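Local coordinates for protein Endonuclease/exonuclease/phosphatase (Leptotrichia buccalis C-1013-b, PDB 3TEB) that probably acts as a metal-dependent nuclease or phosphatase of the DNase I-like endonuclease/exonuclease/phosphatase family, hydrolysing phosphate ester bonds, at residues G195-G209 with Y230-V244. Sequence-based numbering, arbitrary orientation.
Sequences GLFDTYVMAEKKDDG and YIFSNKELKVKESKV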
ATOM      1  N   GLY A 195       0.454  -4.061 -18.670  1.00 45.91           N
ATOM      2  CA  GLY A 195       1.663  -4.859 -18.541  1.00 46.45           C
ATOM      3  C   GLY A 195       1.885  -5.256 -17.100  1.00 46.16           C
ATOM      4  O   GLY A 195       2.993  -5.123 -16.576  1.00 46.18           O
ATOM      5  N   LEU A 196       0.820  -5.746 -16.465  1.00 46.10           N
ATOM      6  CA  LEU A 196       0.849  -6.095 -15.057  1.00 45.50           C
ATOM      7  C   LEU A 196       0.401  -7.516 -14.791  1.00 46.25           C
ATOM      8  O   LEU A 196      -0.537  -8.014 -15.418  1.00 46.61           O
ATOM      9  CB  LEU A 196      -0.017  -5.133 -14.264  1.00 44.85           C
ATOM     10  CG  LEU A 196       0.592  -3.753 -14.038  1.00 43.90           C
ATOM     11  CD1 LEU A 196      -0.344  -2.923 -13.192  1.00 42.80           C
ATOM     12  CD2 LEU A 196       1.948  -3.858 -13.370  1.00 44.09           C
ATOM     13  N   PHE A 197       1.085  -8.156 -13.847  1.00 46.53           N
ATOM     14  CA  PHE A 197       0.746  -9.493 -13.381  1.00 47.46           C
ATOM     15  C   PHE A 197       0.252  -9.424 -11.933  1.00 46.41           C
ATOM     16  O   PHE A 197       0.830  -8.731 -11.097  1.00 46.41           O
ATOM     17  CB  PHE A 197       1.958 -10.420 -13.497  1.00 48.42           C
ATOM     18  CG  PHE A 197       2.473 -10.579 -14.905  1.00 51.97           C
ATOM     19  CD1 PHE A 197       2.084 -11.664 -15.684  1.00 54.71           C
ATOM     20  CD2 PHE A 197       3.352  -9.646 -15.455  1.00 53.95           C
ATOM     21  CE1 PHE A 197       2.560 -11.818 -16.990  1.00 56.39           C
ATOM     22  CE2 PHE A 197       3.829  -9.793 -16.763  1.00 55.57           C
ATOM     23  CZ  PHE A 197       3.432 -10.879 -17.525  1.00 56.44           C
ATOM     24  N   ASP A 198      -0.818 -10.148 -11.646  1.00 45.93           N
ATOM     25  CA  ASP A 198      -1.469 -10.109 -10.348  1.00 45.03           C
ATOM     26  C   ASP A 198      -1.015 -11.280  -9.480  1.00 45.21           C
ATOM     27  O   ASP A 198      -1.342 -12.435  -9.780  1.00 45.62           O
ATOM     28  CB  ASP A 198      -2.981 -10.171 -10.578  1.00 45.25           C
ATOM     29  CG  ASP A 198      -3.789 -10.139  -9.298  1.00 45.16           C
ATOM     30  OD1 ASP A 198      -5.025 -10.082  -9.426  1.00 46.25           O
ATOM     31  OD2 ASP A 198      -3.225 -10.163  -8.181  1.00 45.56           O
ATOM     32  N   THR A 199      -0.295 -10.988  -8.393  1.00 44.62           N
ATOM     33  CA  THR A 199       0.255 -12.044  -7.527  1.00 44.94           C
ATOM     34  C   THR A 199      -0.789 -12.948  -6.894  1.00 45.75           C
ATOM     35  O   THR A 199      -0.496 -14.101  -6.576  1.00 46.18           O
ATOM     36  CB  THR A 199       1.153 -11.508  -6.415  1.00 44.57           C
ATOM     37  OG1 THR A 199       0.392 -10.671  -5.548  1.00 44.11           O
ATOM     38  CG2 THR A 199       2.296 -10.720  -6.994  1.00 44.36           C
ATOM     39  N   TYR A 200      -2.003 -12.438  -6.709  1.00 46.42           N
ATOM     40  CA  TYR A 200      -3.089 -13.290  -6.242  1.00 48.09           C
ATOM     41  C   TYR A 200      -3.292 -14.464  -7.209  1.00 49.23           C
ATOM     42  O   TYR A 200      -3.293 -15.626  -6.796  1.00 49.64           O
ATOM     43  CB  TYR A 200      -4.398 -12.511  -6.032  1.00 47.84           C
ATOM     44  CG  TYR A 200      -5.542 -13.416  -5.606  1.00 50.04           C
ATOM     45  CD1 TYR A 200      -5.579 -13.964  -4.327  1.00 51.21           C
ATOM     46  CD2 TYR A 200      -6.565 -13.757  -6.495  1.00 51.86           C
ATOM     47  CE1 TYR A 200      -6.612 -14.815  -3.940  1.00 52.93           C
ATOM     48  CE2 TYR A 200      -7.609 -14.608  -6.114  1.00 52.98           C
ATOM     49  CZ  TYR A 200      -7.622 -15.130  -4.835  1.00 53.26           C
ATOM     50  OH  TYR A 200      -8.639 -15.970  -4.449  1.00 53.95           O
ATOM     51  N   VAL A 201      -3.443 -14.142  -8.492  1.00 49.97           N
ATOM     52  CA  VAL A 201      -3.665 -15.143  -9.536  1.00 51.31           C
ATOM     53  C   VAL A 201      -2.466 -16.091  -9.656  1.00 51.69           C
ATOM     54  O   VAL A 201      -2.632 -17.306  -9.717  1.00 52.45           O
ATOM     55  CB  VAL A 201      -3.960 -14.475 -10.906  1.00 51.38           C
ATOM     56  CG1 VAL A 201      -4.296 -15.528 -11.970  1.00 51.94           C
ATOM     57  CG2 VAL A 201      -5.085 -13.417 -10.776  1.00 51.09           C
HETATM   58  N   MSE A 202      -1.263 -15.525  -9.653  1.00 55.96           N
HETATM   59  CA  MSE A 202      -0.031 -16.292  -9.791  1.00 56.39           C
HETATM   60  C   MSE A 202       0.309 -17.180  -8.601  1.00 55.19           C
HETATM   61  O   MSE A 202       1.172 -18.035  -8.715  1.00 55.77           O
HETATM   62  CB  MSE A 202       1.144 -15.351 -10.042  1.00 57.73           C
HETATM   63  CG  MSE A 202       1.257 -14.832 -11.464  1.00 60.45           C
HETATM   64 SE   MSE A 202       2.900 -13.818 -11.677  0.75 62.34          SE
HETATM   65  CE  MSE A 202       2.585 -12.378 -10.411  1.00 60.34           C
ATOM     66  N   ALA A 203      -0.357 -16.980  -7.469  1.00 54.38           N
ATOM     67  CA  ALA A 203       0.015 -17.639  -6.214  1.00 55.10           C
ATOM     68  C   ALA A 203      -0.193 -19.154  -6.221  1.00 56.96           C
ATOM     69  O   ALA A 203      -1.170 -19.643  -6.781  1.00 57.30           O
ATOM     70  CB  ALA A 203      -0.732 -17.008  -5.058  1.00 53.49           C
ATOM     71  N   GLU A 204       0.729 -19.883  -5.591  1.00 59.93           N
ATOM     72  CA  GLU A 204       0.598 -21.334  -5.409  1.00 63.38           C
ATOM     73  C   GLU A 204      -0.510 -21.702  -4.432  1.00 63.31           C
ATOM     74  O   GLU A 204      -1.281 -22.613  -4.694  1.00 63.95           O
ATOM     75  CB  GLU A 204       1.913 -21.956  -4.939  1.00 65.25           C
ATOM     76  CG  GLU A 204       2.905 -22.242  -6.067  1.00 70.98           C
ATOM     77  CD  GLU A 204       4.244 -22.805  -5.579  1.00 77.57           C
ATOM     78  OE1 GLU A 204       4.515 -22.813  -4.351  1.00 79.07           O
ATOM     79  OE2 GLU A 204       5.039 -23.240  -6.442  1.00 80.78           O
ATOM     80  N   LYS A 205      -0.562 -21.004  -3.300  1.00 63.10           N
ATOM     81  CA  LYS A 205      -1.651 -21.131  -2.330  1.00 63.16           C
ATOM     82  C   LYS A 205      -2.347 -19.785  -2.166  1.00 60.75           C
ATOM     83  O   LYS A 205      -1.690 -18.747  -2.115  1.00 60.31           O
ATOM     84  CB  LYS A 205      -1.115 -21.629  -0.988  1.00 64.91           C
ATOM     85  CG  LYS A 205      -0.950 -23.128  -0.960  1.00 69.83           C
ATOM     86  CD  LYS A 205       0.208 -23.609  -0.099  1.00 75.85           C
ATOM     87  CE  LYS A 205       0.369 -25.122  -0.293  1.00 80.39           C
ATOM     88  NZ  LYS A 205       1.292 -25.791   0.670  1.00 84.04           N
ATOM     89  N   LYS A 206      -3.677 -19.806  -2.105  1.00 59.48           N
ATOM     90  CA  LYS A 206      -4.471 -18.590  -1.903  1.00 56.94           C
ATOM     91  C   LYS A 206      -5.782 -18.897  -1.205  1.00 57.65           C
ATOM     92  O   LYS A 206      -6.270 -20.029  -1.236  1.00 58.63           O
ATOM     93  CB  LYS A 206      -4.749 -17.869  -3.226  1.00 55.79           C
ATOM     94  CG  LYS A 206      -5.124 -18.778  -4.390  1.00 55.84           C
ATOM     95  CD  LYS A 206      -5.577 -17.970  -5.605  1.00 54.04           C
ATOM     96  CE  LYS A 206      -5.294 -18.686  -6.922  1.00 54.82           C
ATOM     97  NZ  LYS A 206      -3.836 -18.632  -7.237  1.00 54.34           N
ATOM     98  N   ASP A 207      -6.331 -17.875  -0.557  1.00 57.15           N
ATOM     99  CA  ASP A 207      -7.683 -17.919  -0.010  1.00 58.07           C
ATOM    100  C   ASP A 207      -8.614 -17.230  -1.013  1.00 57.05           C
ATOM    101  O   ASP A 207      -8.204 -16.961  -2.149  1.00 56.39           O
ATOM    102  CB  ASP A 207      -7.730 -17.241   1.368  1.00 58.68           C
ATOM    103  CG  ASP A 207      -7.174 -15.799   1.355  1.00 57.72           C
ATOM    104  OD1 ASP A 207      -6.921 -15.228   0.255  1.00 56.27           O
ATOM    105  OD2 ASP A 207      -6.996 -15.236   2.468  1.00 58.57           O
ATOM    106  N   ASP A 208      -9.850 -16.940  -0.598  1.00 57.31           N
ATOM    107  CA  ASP A 208     -10.847 -16.280  -1.463  1.00 56.30           C
ATOM    108  C   ASP A 208     -10.460 -14.872  -1.939  1.00 53.39           C
ATOM    109  O   ASP A 208     -10.993 -14.377  -2.937  1.00 53.19           O
ATOM    110  CB  ASP A 208     -12.211 -16.247  -0.774  1.00 58.21           C
ATOM    111  CG  ASP A 208     -12.190 -15.508   0.558  1.00 59.14           C
ATOM    112  OD1 ASP A 208     -11.255 -14.706   0.820  1.00 57.98           O
ATOM    113  OD2 ASP A 208     -13.136 -15.738   1.345  1.00 62.11           O
ATOM    114  N   GLY A 209      -9.549 -14.238  -1.203  1.00 51.27           N
ATOM    115  CA  GLY A 209      -8.937 -12.990  -1.616  1.00 48.80           C
ATOM    116  C   GLY A 209      -9.703 -11.712  -1.328  1.00 47.94           C
ATOM    117  O   GLY A 209      -9.256 -10.636  -1.719  1.00 47.84           O
ATOM    118  N   TYR A 230      -4.554  -4.827  -4.095  1.00 37.65           N
ATOM    119  CA  TYR A 230      -3.745  -5.758  -4.880  1.00 37.36           C
ATOM    120  C   TYR A 230      -2.257  -5.654  -4.635  1.00 36.67           C
ATOM    121  O   TYR A 230      -1.774  -4.700  -4.038  1.00 36.48           O
ATOM    122  CB  TYR A 230      -3.961  -5.532  -6.372  1.00 37.97           C
ATOM    123  CG  TYR A 230      -5.383  -5.610  -6.849  1.00 39.36           C
ATOM    124  CD1 TYR A 230      -5.913  -6.810  -7.312  1.00 41.12           C
ATOM    125  CD2 TYR A 230      -6.192  -4.477  -6.865  1.00 39.89           C
ATOM    126  CE1 TYR A 230      -7.218  -6.887  -7.773  1.00 42.35           C
ATOM    127  CE2 TYR A 230      -7.499  -4.539  -7.319  1.00 41.32           C
ATOM    128  CZ  TYR A 230      -8.004  -5.745  -7.775  1.00 42.31           C
ATOM    129  OH  TYR A 230      -9.299  -5.808  -8.229  1.00 43.68           O
ATOM    130  N   ILE A 231      -1.540  -6.656  -5.126  1.00 36.76           N
ATOM    131  CA  ILE A 231      -0.107  -6.571  -5.313  1.00 36.97           C
ATOM    132  C   ILE A 231       0.210  -7.033  -6.746  1.00 38.03           C
ATOM    133  O   ILE A 231       0.126  -8.218  -7.064  1.00 38.12           O
ATOM    134  CB  ILE A 231       0.654  -7.345  -4.220  1.00 36.76           C
ATOM    135  CG1 ILE A 231       0.570  -6.570  -2.908  1.00 35.83           C
ATOM    136  CG2 ILE A 231       2.124  -7.511  -4.582  1.00 37.39           C
ATOM    137  CD1 ILE A 231       0.774  -7.402  -1.692  1.00 35.92           C
ATOM    138  N   PHE A 232       0.528  -6.068  -7.609  1.00 39.07           N
ATOM    139  CA  PHE A 232       0.850  -6.322  -9.007  1.00 40.57           C
ATOM    140  C   PHE A 232       2.353  -6.364  -9.209  1.00 42.69           C
ATOM    141  O   PHE A 232       3.126  -5.884  -8.374  1.00 43.03           O
ATOM    142  CB  PHE A 232       0.268  -5.230  -9.913  1.00 40.35           C
ATOM    143  CG  PHE A 232      -1.229  -5.172  -9.921  1.00 38.66           C
ATOM    144  CD1 PHE A 232      -1.980  -6.226 -10.429  1.00 37.93           C
ATOM    145  CD2 PHE A 232      -1.891  -4.052  -9.441  1.00 37.12           C
ATOM    146  CE1 PHE A 232      -3.375  -6.171 -10.432  1.00 37.24           C
ATOM    147  CE2 PHE A 232      -3.278  -3.984  -9.448  1.00 36.90           C
ATOM    148  CZ  PHE A 232      -4.023  -5.048  -9.941  1.00 36.80           C
ATOM    149  N   SER A 233       2.753  -6.909 -10.351  1.00 45.06           N
ATOM    150  CA  SER A 233       4.142  -7.098 -10.708  1.00 47.70           C
ATOM    151  C   SER A 233       4.283  -6.778 -12.195  1.00 49.58           C
ATOM    152  O   SER A 233       3.339  -6.997 -12.956  1.00 49.66           O
ATOM    153  CB  SER A 233       4.501  -8.558 -10.453  1.00 47.50           C
ATOM    154  OG  SER A 233       5.899  -8.760 -10.496  1.00 49.32           O
ATOM    155  N   ASN A 234       5.441  -6.264 -12.617  1.00 52.06           N
ATOM    156  CA  ASN A 234       5.687  -5.999 -14.041  1.00 54.50           C
ATOM    157  C   ASN A 234       6.304  -7.189 -14.742  1.00 56.15           C
ATOM    158  O   ASN A 234       6.483  -7.181 -15.954  1.00 56.49           O
ATOM    159  CB  ASN A 234       6.574  -4.770 -14.238  1.00 55.36           C
ATOM    160  CG  ASN A 234       7.973  -4.957 -13.683  1.00 56.03           C
ATOM    161  OD1 ASN A 234       8.188  -5.720 -12.739  1.00 56.08           O
ATOM    162  ND2 ASN A 234       8.931  -4.239 -14.252  1.00 57.08           N
ATOM    163  N   LYS A 235       6.649  -8.197 -13.952  1.00 57.55           N
ATOM    164  CA  LYS A 235       7.222  -9.433 -14.444  1.00 59.73           C
ATOM    165  C   LYS A 235       6.481 -10.571 -13.778  1.00 60.07           C
ATOM    166  O   LYS A 235       5.874 -10.387 -12.726  1.00 59.89           O
ATOM    167  CB  LYS A 235       8.700  -9.541 -14.062  1.00 60.42           C
ATOM    168  CG  LYS A 235       9.638  -8.443 -14.563  1.00 62.05           C
ATOM    169  CD  LYS A 235      11.069  -8.924 -14.394  1.00 63.81           C
ATOM    170  CE  LYS A 235      12.034  -7.823 -14.020  1.00 65.27           C
ATOM    171  NZ  LYS A 235      12.568  -7.075 -15.182  1.00 66.62           N
ATOM    172  N   GLU A 236       6.550 -11.755 -14.383  1.00 61.90           N
ATOM    173  CA  GLU A 236       5.996 -12.967 -13.788  1.00 62.92           C
ATOM    174  C   GLU A 236       6.897 -13.424 -12.652  1.00 63.12           C
ATOM    175  O   GLU A 236       8.113 -13.390 -12.768  1.00 63.66           O
ATOM    176  CB  GLU A 236       5.886 -14.065 -14.833  1.00 63.57           C
ATOM    177  CG  GLU A 236       4.625 -14.894 -14.724  1.00 66.79           C
ATOM    178  CD  GLU A 236       4.284 -15.605 -16.031  1.00 72.31           C
ATOM    179  OE1 GLU A 236       4.842 -15.227 -17.089  1.00 74.63           O
ATOM    180  OE2 GLU A 236       3.456 -16.544 -16.006  1.00 74.02           O
ATOM    181  N   LEU A 237       6.291 -13.844 -11.552  1.00 62.91           N
ATOM    182  CA  LEU A 237       7.038 -14.168 -10.346  1.00 63.40           C
ATOM    183  C   LEU A 237       6.692 -15.541  -9.814  1.00 64.10           C
ATOM    184  O   LEU A 237       5.652 -16.113 -10.153  1.00 63.86           O
ATOM    185  CB  LEU A 237       6.752 -13.136  -9.254  1.00 63.01           C
ATOM    186  CG  LEU A 237       7.338 -11.743  -9.428  1.00 62.17           C
ATOM    187  CD1 LEU A 237       7.145 -10.954  -8.165  1.00 60.97           C
ATOM    188  CD2 LEU A 237       8.814 -11.847  -9.777  1.00 62.67           C
ATOM    189  N   LYS A 238       7.578 -16.060  -8.970  1.00 65.45           N
ATOM    190  CA  LYS A 238       7.313 -17.282  -8.233  1.00 66.36           C
ATOM    191  C   LYS A 238       6.690 -16.883  -6.899  1.00 65.47           C
ATOM    192  O   LYS A 238       7.386 -16.446  -5.976  1.00 66.01           O
ATOM    193  CB  LYS A 238       8.603 -18.099  -8.069  1.00 67.76           C
ATOM    194  CG  LYS A 238       8.498 -19.330  -7.176  1.00 70.93           C
ATOM    195  CD  LYS A 238       7.321 -20.233  -7.535  1.00 74.43           C
ATOM    196  CE  LYS A 238       7.047 -21.198  -6.400  1.00 76.41           C
ATOM    197  NZ  LYS A 238       7.986 -22.354  -6.409  1.00 78.03           N
ATOM    198  N   VAL A 239       5.366 -17.014  -6.832  1.00 64.15           N
ATOM    199  CA  VAL A 239       4.571 -16.536  -5.696  1.00 62.84           C
ATOM    200  C   VAL A 239       4.048 -17.732  -4.903  1.00 63.21           C
ATOM    201  O   VAL A 239       3.099 -18.402  -5.316  1.00 62.67           O
ATOM    202  CB  VAL A 239       3.385 -15.637  -6.155  1.00 61.99           C
ATOM    203  CG1 VAL A 239       2.685 -15.024  -4.965  1.00 61.43           C
ATOM    204  CG2 VAL A 239       3.853 -14.554  -7.108  1.00 61.70           C
ATOM    205  N   LYS A 240       4.675 -17.991  -3.764  1.00 64.01           N
ATOM    206  CA  LYS A 240       4.360 -19.163  -2.968  1.00 65.03           C
ATOM    207  C   LYS A 240       2.972 -19.108  -2.299  1.00 63.83           C
ATOM    208  O   LYS A 240       2.298 -20.146  -2.185  1.00 63.94           O
ATOM    209  CB  LYS A 240       5.481 -19.434  -1.955  1.00 66.61           C
ATOM    210  CG  LYS A 240       5.313 -20.736  -1.162  1.00 70.52           C
ATOM    211  CD  LYS A 240       6.594 -21.567  -1.116  1.00 75.78           C
ATOM    212  CE  LYS A 240       6.428 -22.734  -0.158  1.00 78.38           C
ATOM    213  NZ  LYS A 240       7.383 -23.835  -0.470  1.00 80.59           N
ATOM    214  N   GLU A 241       2.546 -17.903  -1.893  1.00 61.79           N
ATOM    215  CA  GLU A 241       1.317 -17.700  -1.112  1.00 59.85           C
ATOM    216  C   GLU A 241       0.752 -16.275  -1.191  1.00 56.94           C
ATOM    217  O   GLU A 241       1.499 -15.306  -1.269  1.00 57.07           O
ATOM    218  CB  GLU A 241       1.585 -18.050   0.348  1.00 61.19           C
ATOM    219  CG  GLU A 241       0.358 -17.968   1.261  1.00 64.28           C
ATOM    220  CD  GLU A 241       0.539 -18.718   2.580  1.00 69.61           C
ATOM    221  OE1 GLU A 241       1.687 -19.116   2.891  1.00 71.99           O
ATOM    222  OE2 GLU A 241      -0.470 -18.917   3.299  1.00 70.51           O
ATOM    223  N   SER A 242      -0.571 -16.150  -1.147  1.00 54.22           N
ATOM    224  CA  SER A 242      -1.215 -14.843  -1.052  1.00 51.31           C
ATOM    225  C   SER A 242      -2.430 -14.873  -0.134  1.00 50.25           C
ATOM    226  O   SER A 242      -3.535 -15.189  -0.572  1.00 50.40           O
ATOM    227  CB  SER A 242      -1.630 -14.341  -2.433  1.00 50.87           C
ATOM    228  OG  SER A 242      -2.429 -13.172  -2.326  1.00 50.06           O
ATOM    229  N   LYS A 243      -2.236 -14.533   1.134  1.00 49.02           N
ATOM    230  CA  LYS A 243      -3.345 -14.533   2.086  1.00 48.05           C
ATOM    231  C   LYS A 243      -3.862 -13.134   2.408  1.00 45.84           C
ATOM    232  O   LYS A 243      -3.127 -12.147   2.311  1.00 45.66           O
ATOM    233  CB  LYS A 243      -2.970 -15.272   3.382  1.00 49.08           C
ATOM    234  CG  LYS A 243      -2.718 -16.760   3.209  1.00 52.60           C
ATOM    235  CD  LYS A 243      -3.706 -17.407   2.205  1.00 56.08           C
ATOM    236  CE  LYS A 243      -3.302 -18.825   1.772  1.00 57.91           C
ATOM    237  NZ  LYS A 243      -3.704 -19.833   2.779  1.00 59.89           N
ATOM    238  N   VAL A 244      -5.137 -13.062   2.785  1.00 44.00           N
ATOM    239  CA  VAL A 244      -5.691 -11.856   3.372  1.00 41.65           C
ATOM    240  C   VAL A 244      -5.373 -11.897   4.863  1.00 40.96           C
ATOM    241  O   VAL A 244      -5.267 -12.976   5.445  1.00 41.24           O
ATOM    242  CB  VAL A 244      -7.205 -11.739   3.109  1.00 41.45           C
ATOM    243  CG1 VAL A 244      -7.783 -10.497   3.777  1.00 40.45           C
ATOM    244  CG2 VAL A 244      -7.467 -11.693   1.612  1.00 41.20           C
TER
HETATM  245  O   HOH W   1      -2.149 -10.406  -4.123  1.00 47.40           O
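Phe197 and Ser233 form an antiparallel hydrogen-bonded pair: Phe197 N gives a nearly straight bond to Ser233 O (2.7 Å), and Ser233 N returns one to Phe197 O. Serine is small enough to lie beside the phenylalanine, and its hydroxyl turns back on its own chain to Lys235 O. Two residues further, Ile231 O takes two bonds from Thr199, from N at 3.1 Å and from OG1 at 2.9 Å. Standing between backbone N and carbonyl carbon (chi1 63°), OG1 reaches this oxygen and also accepts from a water. Asp198 N-caps the short helical turn 199-202, its OD2 accepting from Tyr200 N above the carboxylate plane, while OD1 is held by Arg227 and Tyr188. In the two-sheet sandwich of the DNase I-like fold, 197-198 pairs with strand 225-233 of one sheet, and the chain then crosses over the turn to the short, weakly bonded strand 205-206, at the edge of the other sheet beside 239-245. Val239, branched and apolar, fits beneath the turn, CG2 lying 4.1 Å from CB of selenomethionine Met202 and CG1 near Ala203 CB, whose smallness lets Ser242 CB approach to 3.8 Å. Backbone bonds continue from Glu204 N to Val239 O (2.8 Å) and from Ser242 N to Lys205 O. Beyond them Asp207 stands in for a strand backbone: OD2 receives Val244 N on its syn side at 2.9 Å, with an N-H...O angle of 174°. Shortening this side chain to an alanine is likely to leave Val244 N without its acceptor and the residues just after 205-206 less firmly tied to 239-245. The main-chain Asp207 O accepts from Tyr200 OH in the plane of the ring, and Lys206 CD lies over one ring face as Lys206 NZ donates to Tyr200 O and Val201 O.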